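Local coordinates for protein 3-oxosteroid 1-dehydrogenase (Sterolibacterium denitrificans, PDB 7P18) that probably catalyses the FAD-dependent dehydrogenation of 3-oxosteroids to 3-oxo-Delta(1)-steroids, at residues Gly51-Gln62 and Tyr109-Asp117; Arg130-Asp138 and Ala162-His170. All coordinates share one frame; numbering follows the deposited sequence. Where two conformers were deposited one is given.

Interactions 1 and 2 follow one another along the chain, their centres lie about 12 Å apart, and both reach one antiparallel sheet in which strand 131-138 pairs with strands 53-54 and 109-111. Three close approaches show the join: a salt bridge from R130 NH1 to D117 OD2 (2.7 Å), a probable hydrogen bond between I55 N and R130 O (2.8 Å), and packing of Y109 CD2 on the backbone C of E133 (3.3 Å). The two contacts also reach the FAD and steroid pockets. Interaction 1 brings A52 to both the flavin and the bound androstadienedione, with Y115 touching the steroid too, whereas interaction 2 supplies A166, whose side chain is about 4 Å from the steroid.

Interaction 1: Gly51-Gln62 and Tyr109-Asp117; sequences GAVWIPNNSQMQ and YFPCHRYPD. With FAD (flavin-adenine dinucleotide), chain C.
Y109 presents the edge of its phenol to the backbone of G51: Y109 OH donates to G51 O over 2.8 Å, and the acceptor lies in the ring plane. The V53 side chain crosses that of Y109 at about a right angle, V53 CG2 coming obliquely to 3.7 Å from Y109 CE2. Strands 53-54 and 109-111 both pair with strand 131-138. Further along, W54 turns its indole towards D117 because CG is anti to the backbone N (chi1 -175°). The bond from W54 NE1 to D117 OD1 (2.9 Å) is nearly straight (169°); it stays in the indole plane but reaches the carboxylate from above its plane, while D117 OD2 takes the salt bridge to R130. Q60 CB rests 3.4 Å from P111 CG, and Q60 NE2 makes a weak hydrogen bond to Y109 O. At the outer end the Q62 amide stacks on the H113 imidazole, planes 6° apart, with Q62 CD 3.3 Å from H113 ND1 and Q62 OE1 over the ring centre; P111 O lies over the opposite face, offset toward the rim. A water at the ring edge bridges H113 ND1 and Q62 N. With an alanine here instead of H113, the Q62 amide is likely to be set free to turn and the water to lose one of its mates. At the flavin end, the peptide gripped by Y109 also offers A52 N to FAD O4 (3.1 Å), and FAD N3 donates to A52 O. A phenol bonded to G51 O would probably polarise that peptide, making its N-H a better donor to the flavin carbonyl.

Interaction 2: Arg130-Asp138 and Ala162-His170; sequences RTMEPMLFD and ASMTATEAH
E133 reaches out of its strand to the first turn of helix 166-174, where its carboxylate accepts from two backbone N-H groups next to the capping box that T165 and E168 form. The evidence is a pair of bonds of similar geometry: A166 N to E133 OE1 at 2.8 Å (153°) and T167 N to E133 OE2 at 2.8 Å (149°), each received on the syn lone pair. T167 OG1 adds a third bond to E133 OE2, 2.6 Å long and arriving almost end-on to the C-O bond. OE2 thus has two donors and OE1 one, which fixes the rotation of the carboxylate; the partial positive charge of a helix start would probably suit an acidic group there. Placing CG between the backbone N and the carbonyl carbon (chi1 77°) and then running extended carries the carboxylate of E133 to A166 N and T167. On the way in, E133 OE1 passes 3.6 Å from T165 CB.

T165, the N-cap residue, is crossed by this side chain at about a right angle. Its hydroxyl looks back into the helix, T165 OG1 accepting from E168 N at 2.9 Å, while T165 N returns a bond to E168 OE1 at 3.1 Å from above the carboxylate plane. The methyl branch faces the strand instead, T165 CG2 standing 3.7 Å from P134 O. The contact thereby joins the strand to the helix start bearing A166, a residue of the steroid pocket.

L136, buried by the contact about as much as E133, adds loose van der Waals contact. It crosses T165 at about a right angle, and its CD2 branch lies near T165 CG2 and over the backbone from S163 to T165, where L136 CD2 comes to 4.0 Å from M164 C.

Interaction 1: Gly51-Gln62 and Tyr109-Asp117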
loop_
_atom_site.group_PDB
_atom_site.type_symbol
_atom_site.label_atom_id
_atom_site.label_comp_id
_atom_site.label_asym_id
_atom_site.label_seq_id
_atom_site.Cartn_x
_atom_site.Cartn_y
_atom_site.Cartn_z
ATOM N N GLY A 51 2.557 3.564 -5.478
ATOM C CA GLY A 51 1.914 4.691 -6.151
ATOM C C GLY A 51 0.839 4.227 -7.122
ATOM O O GLY A 51 0.340 5.076 -7.874
ATOM N N ALA A 52 0.461 2.950 -7.101
ATOM C CA ALA A 52 -0.543 2.394 -8.023
ATOM C C ALA A 52 -1.938 2.815 -7.577
ATOM O O ALA A 52 -2.180 2.883 -6.357
ATOM C CB ALA A 52 -0.408 0.911 -8.074
ATOM N N VAL A 53 -2.826 3.058 -8.543
ATOM C CA VAL A 53 -4.274 3.347 -8.301
ATOM C C VAL A 53 -5.098 2.417 -9.188
ATOM O O VAL A 53 -4.721 2.165 -10.350
ATOM C CB VAL A 53 -4.625 4.824 -8.523
ATOM C CG1 VAL A 53 -3.967 5.706 -7.488
ATOM C CG2 VAL A 53 -4.264 5.292 -9.936
ATOM N N TRP A 54 -6.174 1.855 -8.623
ATOM C CA TRP A 54 -7.006 0.852 -9.313
ATOM C C TRP A 54 -8.219 1.576 -9.908
ATOM O O TRP A 54 -9.115 1.968 -9.160
ATOM C CB TRP A 54 -7.404 -0.269 -8.367
ATOM C CG TRP A 54 -8.146 -1.371 -9.042
ATOM C CD1 TRP A 54 -7.614 -2.358 -9.818
ATOM C CD2 TRP A 54 -9.556 -1.636 -8.967
ATOM N NE1 TRP A 54 -8.583 -3.232 -10.184
ATOM C CE2 TRP A 54 -9.793 -2.798 -9.710
ATOM C CE3 TRP A 54 -10.636 -0.998 -8.356
ATOM C CZ2 TRP A 54 -11.068 -3.338 -9.881
ATOM C CZ3 TRP A 54 -11.894 -1.541 -8.503
ATOM C CH2 TRP A 54 -12.109 -2.687 -9.267
ATOM N N ILE A 55 -8.177 1.799 -11.217
ATOM C CA ILE A 55 -9.118 2.709 -11.923
ATOM C C ILE A 55 -9.823 1.891 -12.993
ATOM O O ILE A 55 -9.405 1.824 -14.151
ATOM C CB ILE A 55 -8.404 3.943 -12.522
ATOM C CG1 ILE A 55 -7.421 4.603 -11.556
ATOM C CG2 ILE A 55 -9.450 4.937 -13.030
ATOM C CD1 ILE A 55 -8.077 5.317 -10.369
ATOM N N PRO A 56 -10.975 1.292 -12.661
ATOM C CA PRO A 56 -11.713 0.546 -13.675
ATOM C C PRO A 56 -12.125 1.541 -14.776
ATOM O O PRO A 56 -12.454 2.658 -14.478
ATOM C CB PRO A 56 -12.897 -0.052 -12.925
ATOM C CG PRO A 56 -12.454 0.001 -11.458
ATOM C CD PRO A 56 -11.623 1.254 -11.335
ATOM N N ASN A 57 -12.126 1.041 -16.007
ATOM C CA ASN A 57 -12.705 1.730 -17.185
ATOM C C ASN A 57 -11.961 3.044 -17.411
ATOM O O ASN A 57 -12.599 4.047 -17.890
ATOM C CB ASN A 57 -14.204 1.939 -17.019
ATOM C CG ASN A 57 -14.916 2.196 -18.338
ATOM O OD1 ASN A 57 -14.463 1.784 -19.442
ATOM N ND2 ASN A 57 -16.064 2.836 -18.196
ATOM N N ASN A 58 -10.670 3.109 -17.065
ATOM C CA ASN A 58 -9.888 4.344 -17.358
ATOM C C ASN A 58 -9.747 4.444 -18.893
ATOM O O ASN A 58 -9.771 3.386 -19.605
ATOM C CB ASN A 58 -8.555 4.384 -16.608
ATOM C CG ASN A 58 -7.559 3.363 -17.080
ATOM O OD1 ASN A 58 -6.989 3.536 -18.164
ATOM N ND2 ASN A 58 -7.357 2.289 -16.302
ATOM N N SER A 59 -9.516 5.681 -19.360
ATOM C CA SER A 59 -9.495 6.093 -20.789
ATOM C C SER A 59 -8.311 5.483 -21.549
ATOM O O SER A 59 -8.302 5.572 -22.786
ATOM C CB SER A 59 -9.493 7.609 -20.895
ATOM O OG SER A 59 -8.237 8.158 -20.478
ATOM N N GLN A 60 -7.299 4.953 -20.854
ATOM C CA GLN A 60 -6.004 4.542 -21.437
ATOM C C GLN A 60 -5.946 3.033 -21.600
ATOM O O GLN A 60 -4.918 2.502 -22.061
ATOM C CB GLN A 60 -4.858 5.132 -20.609
ATOM C CG GLN A 60 -4.838 6.660 -20.617
ATOM C CD GLN A 60 -3.810 7.184 -19.641
ATOM O OE1 GLN A 60 -2.601 6.932 -19.799
ATOM N NE2 GLN A 60 -4.300 7.839 -18.609
ATOM N N MET A 61 -7.013 2.311 -21.262
ATOM C CA MET A 61 -6.976 0.842 -21.328
ATOM C C MET A 61 -6.836 0.335 -22.780
ATOM O O MET A 61 -7.481 0.899 -23.670
ATOM C CB MET A 61 -8.207 0.250 -20.637
ATOM C CG MET A 61 -8.134 0.380 -19.131
ATOM S SD MET A 61 -9.602 -0.245 -18.284
ATOM C CE MET A 61 -9.280 -1.998 -18.362
ATOM N N GLN A 62 -6.085 -0.726 -22.983
ATOM C CA GLN A 62 -5.917 -1.413 -24.297
ATOM C C GLN A 62 -6.984 -2.489 -24.504
ATOM O O GLN A 62 -7.115 -2.963 -25.633
ATOM C CB GLN A 62 -4.545 -2.068 -24.402
ATOM C CG GLN A 62 -3.444 -1.044 -24.407
ATOM C CD GLN A 62 -2.035 -1.583 -24.376
ATOM O OE1 GLN A 62 -1.064 -0.836 -24.534
ATOM N NE2 GLN A 62 -1.877 -2.871 -24.135
ATOM N N TYR A 109 -0.208 9.550 -14.920
ATOM C CA TYR A 109 -0.597 8.141 -14.677
ATOM C C TYR A 109 -0.840 7.452 -16.012
ATOM O O TYR A 109 -1.458 8.080 -16.893
ATOM C CB TYR A 109 -1.830 8.026 -13.774
ATOM C CG TYR A 109 -1.448 7.961 -12.312
ATOM C CD1 TYR A 109 -1.211 9.110 -11.574
ATOM C CD2 TYR A 109 -1.227 6.736 -11.699
ATOM C CE1 TYR A 109 -0.768 9.064 -10.263
ATOM C CE2 TYR A 109 -0.824 6.663 -10.364
ATOM C CZ TYR A 109 -0.568 7.821 -9.658
ATOM O OH TYR A 109 -0.148 7.764 -8.352
ATOM N N PHE A 110 -0.440 6.194 -16.109
ATOM C CA PHE A 110 -0.701 5.330 -17.283
ATOM C C PHE A 110 -1.010 3.924 -16.781
ATOM O O PHE A 110 -0.648 3.567 -15.649
ATOM C CB PHE A 110 0.499 5.349 -18.245
ATOM C CG PHE A 110 1.765 4.766 -17.669
ATOM C CD1 PHE A 110 2.575 5.511 -16.822
ATOM C CD2 PHE A 110 2.137 3.476 -17.948
ATOM C CE1 PHE A 110 3.734 4.969 -16.284
ATOM C CE2 PHE A 110 3.274 2.920 -17.388
ATOM C CZ PHE A 110 4.088 3.671 -16.581
ATOM N N PRO A 111 -1.664 3.066 -17.584
ATOM C CA PRO A 111 -2.067 1.743 -17.111
ATOM C C PRO A 111 -0.897 0.757 -17.018
ATOM O O PRO A 111 0.016 0.823 -17.844
ATOM C CB PRO A 111 -3.067 1.216 -18.166
ATOM C CG PRO A 111 -3.463 2.477 -18.936
ATOM C CD PRO A 111 -2.195 3.336 -18.937
ATOM N N CYS A 112 -0.952 -0.123 -16.018
ATOM C CA CYS A 112 -0.176 -1.382 -15.976
ATOM C C CYS A 112 -0.940 -2.447 -16.775
ATOM O O CYS A 112 -1.799 -3.169 -16.212
ATOM C CB CYS A 112 0.090 -1.797 -14.541
ATOM S SG CYS A 112 0.963 -0.523 -13.598
ATOM N N HIS A 113 -0.663 -2.523 -18.079
ATOM C CA HIS A 113 -1.500 -3.233 -19.077
ATOM C C HIS A 113 -1.606 -4.722 -18.757
ATOM O O HIS A 113 -2.651 -5.350 -19.106
ATOM C CB HIS A 113 -0.961 -3.002 -20.509
ATOM C CG HIS A 113 -0.952 -1.561 -20.889
ATOM N ND1 HIS A 113 -2.124 -0.863 -21.127
ATOM C CD2 HIS A 113 0.060 -0.692 -21.101
ATOM C CE1 HIS A 113 -1.851 0.378 -21.427
ATOM N NE2 HIS A 113 -0.505 0.518 -21.408
ATOM N N ARG A 114 -0.578 -5.291 -18.140
ATOM C CA ARG A 114 -0.527 -6.765 -17.907
ATOM C C ARG A 114 -0.835 -7.130 -16.451
ATOM O O ARG A 114 -0.745 -8.338 -16.107
ATOM C CB ARG A 114 0.858 -7.291 -18.305
ATOM C CG ARG A 114 1.216 -7.064 -19.764
ATOM C CD ARG A 114 2.708 -7.306 -19.988
ATOM N NE ARG A 114 3.048 -8.672 -19.629
ATOM C CZ ARG A 114 4.259 -9.098 -19.301
ATOM N NH1 ARG A 114 5.302 -8.281 -19.334
ATOM N NH2 ARG A 114 4.414 -10.369 -18.968
ATOM N N TYR A 115 -1.142 -6.158 -15.603
ATOM C CA TYR A 115 -1.271 -6.384 -14.138
ATOM C C TYR A 115 -2.706 -6.825 -13.879
ATOM O O TYR A 115 -3.596 -6.001 -13.900
ATOM C CB TYR A 115 -0.951 -5.112 -13.372
ATOM C CG TYR A 115 -0.438 -5.324 -11.973
ATOM C CD1 TYR A 115 -0.871 -6.374 -11.162
ATOM C CD2 TYR A 115 0.486 -4.439 -11.468
ATOM C CE1 TYR A 115 -0.348 -6.548 -9.880
ATOM C CE2 TYR A 115 1.031 -4.613 -10.202
ATOM C CZ TYR A 115 0.596 -5.648 -9.406
ATOM O OH TYR A 115 1.193 -5.739 -8.175
ATOM N N PRO A 116 -2.982 -8.121 -13.640
ATOM C CA PRO A 116 -4.352 -8.588 -13.489
ATOM C C PRO A 116 -5.010 -8.131 -12.191
ATOM O O PRO A 116 -4.313 -7.935 -11.195
ATOM C CB PRO A 116 -4.240 -10.120 -13.463
ATOM C CG PRO A 116 -2.834 -10.374 -13.943
ATOM C CD PRO A 116 -2.030 -9.208 -13.461
ATOM N N ASP A 117 -6.337 -7.949 -12.246
ATOM C CA ASP A 117 -7.154 -7.791 -11.016
ATOM C C ASP A 117 -6.875 -8.977 -10.069
ATOM O O ASP A 117 -6.562 -10.090 -10.526
ATOM C CB ASP A 117 -8.629 -7.692 -11.359
ATOM C CG ASP A 117 -9.008 -6.387 -12.036
ATOM O OD1 ASP A 117 -8.192 -5.427 -12.003
ATOM O OD2 ASP A 117 -10.116 -6.351 -12.574
HETATM P PA FAD C . -0.723 8.252 4.469
HETATM O O1A FAD C . -0.238 8.138 3.069
HETATM O O2A FAD C . 0.122 7.480 5.447
HETATM O O5B FAD C . -0.748 9.792 4.835
HETATM C C5B FAD C . -1.212 10.190 6.153
HETATM C C4B FAD C . -0.413 11.381 6.587
HETATM O O4B FAD C . -1.076 12.000 7.723
HETATM C C3B FAD C . 1.034 11.089 7.038
HETATM O O3B FAD C . 1.959 11.953 6.387
HETATM C C2B FAD C . 0.985 11.307 8.553
HETATM O O2B FAD C . 2.253 11.628 9.108
HETATM C C1B FAD C . -0.114 12.361 8.679
HETATM N N9A FAD C . -0.736 12.445 10.002
HETATM C C8A FAD C . -0.972 11.449 10.906
HETATM N N7A FAD C . -1.464 11.907 12.055
HETATM C C5A FAD C . -1.594 13.275 11.856
HETATM C C6A FAD C . -2.064 14.321 12.681
HETATM N N6A FAD C . -2.449 14.162 13.953
HETATM N N1A FAD C . -2.053 15.568 12.165
HETATM C C2A FAD C . -1.625 15.736 10.911
HETATM N N3A FAD C . -1.092 14.846 10.068
HETATM C C4A FAD C . -1.137 13.613 10.604
HETATM N N1 FAD C . -1.605 1.024 -1.763
HETATM C C2 FAD C . -2.041 1.138 -3.039
HETATM O O2 FAD C . -3.246 1.325 -3.287
HETATM N N3 FAD C . -1.198 1.085 -4.075
HETATM C C4 FAD C . 0.101 0.640 -3.947
HETATM O O4 FAD C . 0.845 0.721 -4.918
HETATM C C4X FAD C . 0.608 0.472 -2.630
HETATM N N5 FAD C . 1.861 0.085 -2.459
HETATM C C5X FAD C . 2.334 0.009 -1.170
HETATM C C6 FAD C . 3.697 -0.310 -0.960
HETATM C C7 FAD C . 4.265 -0.268 0.306
HETATM C C7M FAD C . 5.734 -0.582 0.504
HETATM C C8 FAD C . 3.479 0.154 1.392
HETATM C C8M FAD C . 4.079 0.238 2.784
HETATM C C9 FAD C . 2.129 0.386 1.213
HETATM C C9A FAD C . 1.536 0.375 -0.064
HETATM N N10 FAD C . 0.172 0.627 -0.279
HETATM C C10 FAD C . -0.333 0.715 -1.570
HETATM C "C1'" FAD C . -0.692 1.067 0.823
HETATM C "C2'" FAD C . -0.773 2.609 0.834
HETATM O "O2'" FAD C . 0.513 3.227 0.862
HETATM C "C3'" FAD C . -1.621 3.154 1.996
HETATM O "O3'" FAD C . -2.774 2.344 2.236
HETATM C "C4'" FAD C . -1.997 4.601 1.754
HETATM O "O4'" FAD C . -0.802 5.325 1.499
HETATM C "C5'" FAD C . -2.760 5.241 2.894
HETATM O "O5'" FAD C . -2.932 6.624 2.532
HETATM P P FAD C . -3.469 7.669 3.603
HETATM O O1P FAD C . -3.466 8.931 2.853
HETATM O O2P FAD C . -4.645 7.189 4.328
HETATM O O3P FAD C . -2.243 7.745 4.685
HETATM O O HOH W 1 -4.831 -1.924 -20.777
#

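Interaction 2: Arg130-Asp138 and Ala162-His170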
loop_
_atom_site.group_PDB
_atom_site.type_symbol
_atom_site.label_atom_id
_atom_site.label_comp_id
_atom_site.label_asym_id
_atom_site.label_seq_id
_atom_site.Cartn_x
_atom_site.Cartn_y
_atom_site.Cartn_z
ATOM N N ARG A 130 -6.636 -2.065 -15.403
ATOM C CA ARG A 130 -7.353 -1.191 -14.428
ATOM C C ARG A 130 -6.352 -0.516 -13.484
ATOM O O ARG A 130 -6.512 0.667 -13.167
ATOM C CB ARG A 130 -8.399 -1.986 -13.637
ATOM C CG ARG A 130 -9.527 -2.576 -14.466
ATOM C CD ARG A 130 -10.586 -3.174 -13.555
ATOM N NE ARG A 130 -11.855 -3.388 -14.226
ATOM C CZ ARG A 130 -12.765 -4.308 -13.890
ATOM N NH1 ARG A 130 -12.562 -5.175 -12.901
ATOM N NH2 ARG A 130 -13.919 -4.328 -14.539
ATOM N N THR A 131 -5.340 -1.250 -13.038
ATOM C CA THR A 131 -4.197 -0.708 -12.270
ATOM C C THR A 131 -3.449 0.310 -13.147
ATOM O O THR A 131 -3.166 -0.023 -14.295
ATOM C CB THR A 131 -3.271 -1.822 -11.789
ATOM O OG1 THR A 131 -3.958 -2.681 -10.876
ATOM C CG2 THR A 131 -2.034 -1.241 -11.144
ATOM N N MET A 132 -3.156 1.474 -12.583
ATOM C CA MET A 132 -2.383 2.568 -13.205
ATOM C C MET A 132 -1.254 2.989 -12.263
ATOM O O MET A 132 -1.413 2.875 -11.003
ATOM C CB MET A 132 -3.262 3.773 -13.530
ATOM C CG MET A 132 -4.552 3.453 -14.315
ATOM S SD MET A 132 -5.471 4.963 -14.737
ATOM C CE MET A 132 -4.577 5.490 -16.193
ATOM N N GLU A 133 -0.161 3.478 -12.853
ATOM C CA GLU A 133 1.006 3.943 -12.065
ATOM C C GLU A 133 1.574 5.231 -12.655
ATOM O O GLU A 133 1.247 5.625 -13.795
ATOM C CB GLU A 133 2.034 2.829 -12.011
ATOM C CG GLU A 133 2.848 2.665 -13.304
ATOM C CD GLU A 133 4.111 1.860 -13.076
ATOM O OE1 GLU A 133 4.757 2.039 -11.971
ATOM O OE2 GLU A 133 4.403 1.006 -13.953
ATOM N N PRO A 134 2.408 5.937 -11.866
ATOM C CA PRO A 134 3.025 7.184 -12.304
ATOM C C PRO A 134 4.224 7.001 -13.241
ATOM O O PRO A 134 4.979 6.021 -13.103
ATOM C CB PRO A 134 3.572 7.827 -11.030
ATOM C CG PRO A 134 3.088 6.953 -9.884
ATOM C CD PRO A 134 2.710 5.620 -10.462
ATOM N N MET A 135 4.360 7.902 -14.209
ATOM C CA MET A 135 5.643 8.094 -14.930
ATOM C C MET A 135 6.687 8.610 -13.920
ATOM O O MET A 135 6.309 9.281 -12.913
ATOM C CB MET A 135 5.462 9.122 -16.048
ATOM C CG MET A 135 4.498 8.654 -17.125
ATOM S SD MET A 135 4.523 9.806 -18.545
ATOM C CE MET A 135 6.093 9.318 -19.273
ATOM N N LEU A 136 7.958 8.297 -14.146
ATOM C CA LEU A 136 9.066 8.898 -13.341
ATOM C C LEU A 136 8.876 10.415 -13.296
ATOM O O LEU A 136 8.508 11.038 -14.318
ATOM C CB LEU A 136 10.420 8.511 -13.941
ATOM C CG LEU A 136 10.789 7.032 -13.957
ATOM C CD1 LEU A 136 12.196 6.854 -14.530
ATOM C CD2 LEU A 136 10.734 6.404 -12.576
ATOM N N PHE A 137 9.044 10.994 -12.117
ATOM C CA PHE A 137 8.862 12.429 -11.852
ATOM C C PHE A 137 10.235 13.046 -11.518
ATOM O O PHE A 137 11.054 12.423 -10.777
ATOM C CB PHE A 137 7.855 12.633 -10.717
ATOM C CG PHE A 137 7.519 14.076 -10.505
ATOM C CD1 PHE A 137 6.529 14.675 -11.241
ATOM C CD2 PHE A 137 8.233 14.848 -9.607
ATOM C CE1 PHE A 137 6.246 16.018 -11.080
ATOM C CE2 PHE A 137 7.969 16.192 -9.459
ATOM C CZ PHE A 137 6.957 16.770 -10.189
ATOM N N ASP A 138 10.436 14.265 -12.013
ATOM C CA ASP A 138 11.675 15.076 -11.868
ATOM C C ASP A 138 11.629 15.869 -10.565
ATOM O O ASP A 138 10.997 16.927 -10.556
ATOM C CB ASP A 138 11.795 16.030 -13.057
ATOM C CG ASP A 138 13.100 16.808 -13.097
ATOM O OD1 ASP A 138 14.010 16.502 -12.280
ATOM O OD2 ASP A 138 13.184 17.670 -13.973
ATOM N N ALA A 162 18.607 3.618 -8.196
ATOM C CA ALA A 162 17.945 4.132 -9.415
ATOM C C ALA A 162 16.436 3.862 -9.346
ATOM O O ALA A 162 16.037 2.715 -9.099
ATOM C CB ALA A 162 18.560 3.507 -10.641
ATOM N N SER A 163 15.646 4.915 -9.526
ATOM C CA SER A 163 14.155 4.836 -9.505
ATOM C C SER A 163 13.701 4.051 -10.740
ATOM O O SER A 163 14.284 4.292 -11.832
ATOM C CB SER A 163 13.566 6.187 -9.454
ATOM O OG SER A 163 13.853 6.801 -8.200
ATOM N N MET A 164 12.721 3.147 -10.580
ATOM C CA MET A 164 12.019 2.500 -11.725
ATOM C C MET A 164 10.499 2.537 -11.524
ATOM O O MET A 164 10.037 2.602 -10.367
ATOM C CB MET A 164 12.442 1.042 -11.853
ATOM C CG MET A 164 13.966 0.877 -12.045
ATOM S SD MET A 164 14.444 -0.859 -12.031
ATOM C CE MET A 164 13.595 -1.487 -10.564
ATOM N N THR A 165 9.753 2.463 -12.630
ATOM C CA THR A 165 8.296 2.202 -12.643
ATOM C C THR A 165 8.118 0.722 -12.381
ATOM O O THR A 165 9.081 -0.044 -12.603
ATOM C CB THR A 165 7.673 2.586 -13.989
ATOM O OG1 THR A 165 8.252 1.751 -15.001
ATOM C CG2 THR A 165 7.900 4.044 -14.306
ATOM N N ALA A 166 6.946 0.320 -11.917
ATOM C CA ALA A 166 6.570 -1.103 -11.752
ATOM C C ALA A 166 6.637 -1.787 -13.118
ATOM O O ALA A 166 7.080 -2.943 -13.186
ATOM C CB ALA A 166 5.208 -1.251 -11.133
ATOM N N THR A 167 6.236 -1.081 -14.173
ATOM C CA THR A 167 6.298 -1.621 -15.557
ATOM C C THR A 167 7.763 -1.962 -15.896
ATOM O O THR A 167 8.018 -3.132 -16.224
ATOM C CB THR A 167 5.704 -0.627 -16.560
ATOM O OG1 THR A 167 4.366 -0.340 -16.121
ATOM C CG2 THR A 167 5.720 -1.180 -17.971
ATOM N N GLU A 168 8.659 -0.976 -15.797
ATOM C CA GLU A 168 10.122 -1.109 -16.081
ATOM C C GLU A 168 10.675 -2.230 -15.212
ATOM O O GLU A 168 11.395 -3.082 -15.739
ATOM C CB GLU A 168 10.910 0.158 -15.754
ATOM C CG GLU A 168 10.894 1.227 -16.816
ATOM C CD GLU A 168 11.436 2.515 -16.267
ATOM O OE1 GLU A 168 11.680 2.542 -15.046
ATOM O OE2 GLU A 168 11.575 3.503 -17.041
ATOM N N ALA A 169 10.334 -2.230 -13.927
ATOM C CA ALA A 169 10.746 -3.270 -12.959
ATOM C C ALA A 169 10.311 -4.636 -13.475
ATOM O O ALA A 169 11.212 -5.389 -13.818
ATOM C CB ALA A 169 10.183 -3.006 -11.575
ATOM N N HIS A 170 8.994 -4.909 -13.518
ATOM C CA HIS A 170 8.336 -6.249 -13.522
ATOM C C HIS A 170 9.127 -7.245 -14.381
ATOM O O HIS A 170 9.231 -8.421 -13.994
ATOM C CB HIS A 170 6.871 -6.155 -13.994
ATOM C CG HIS A 170 6.276 -7.471 -14.332
ATOM N ND1 HIS A 170 6.185 -7.909 -15.634
ATOM C CD2 HIS A 170 5.755 -8.446 -13.578
ATOM C CE1 HIS A 170 5.659 -9.106 -15.665
ATOM N NE2 HIS A 170 5.411 -9.464 -14.414
#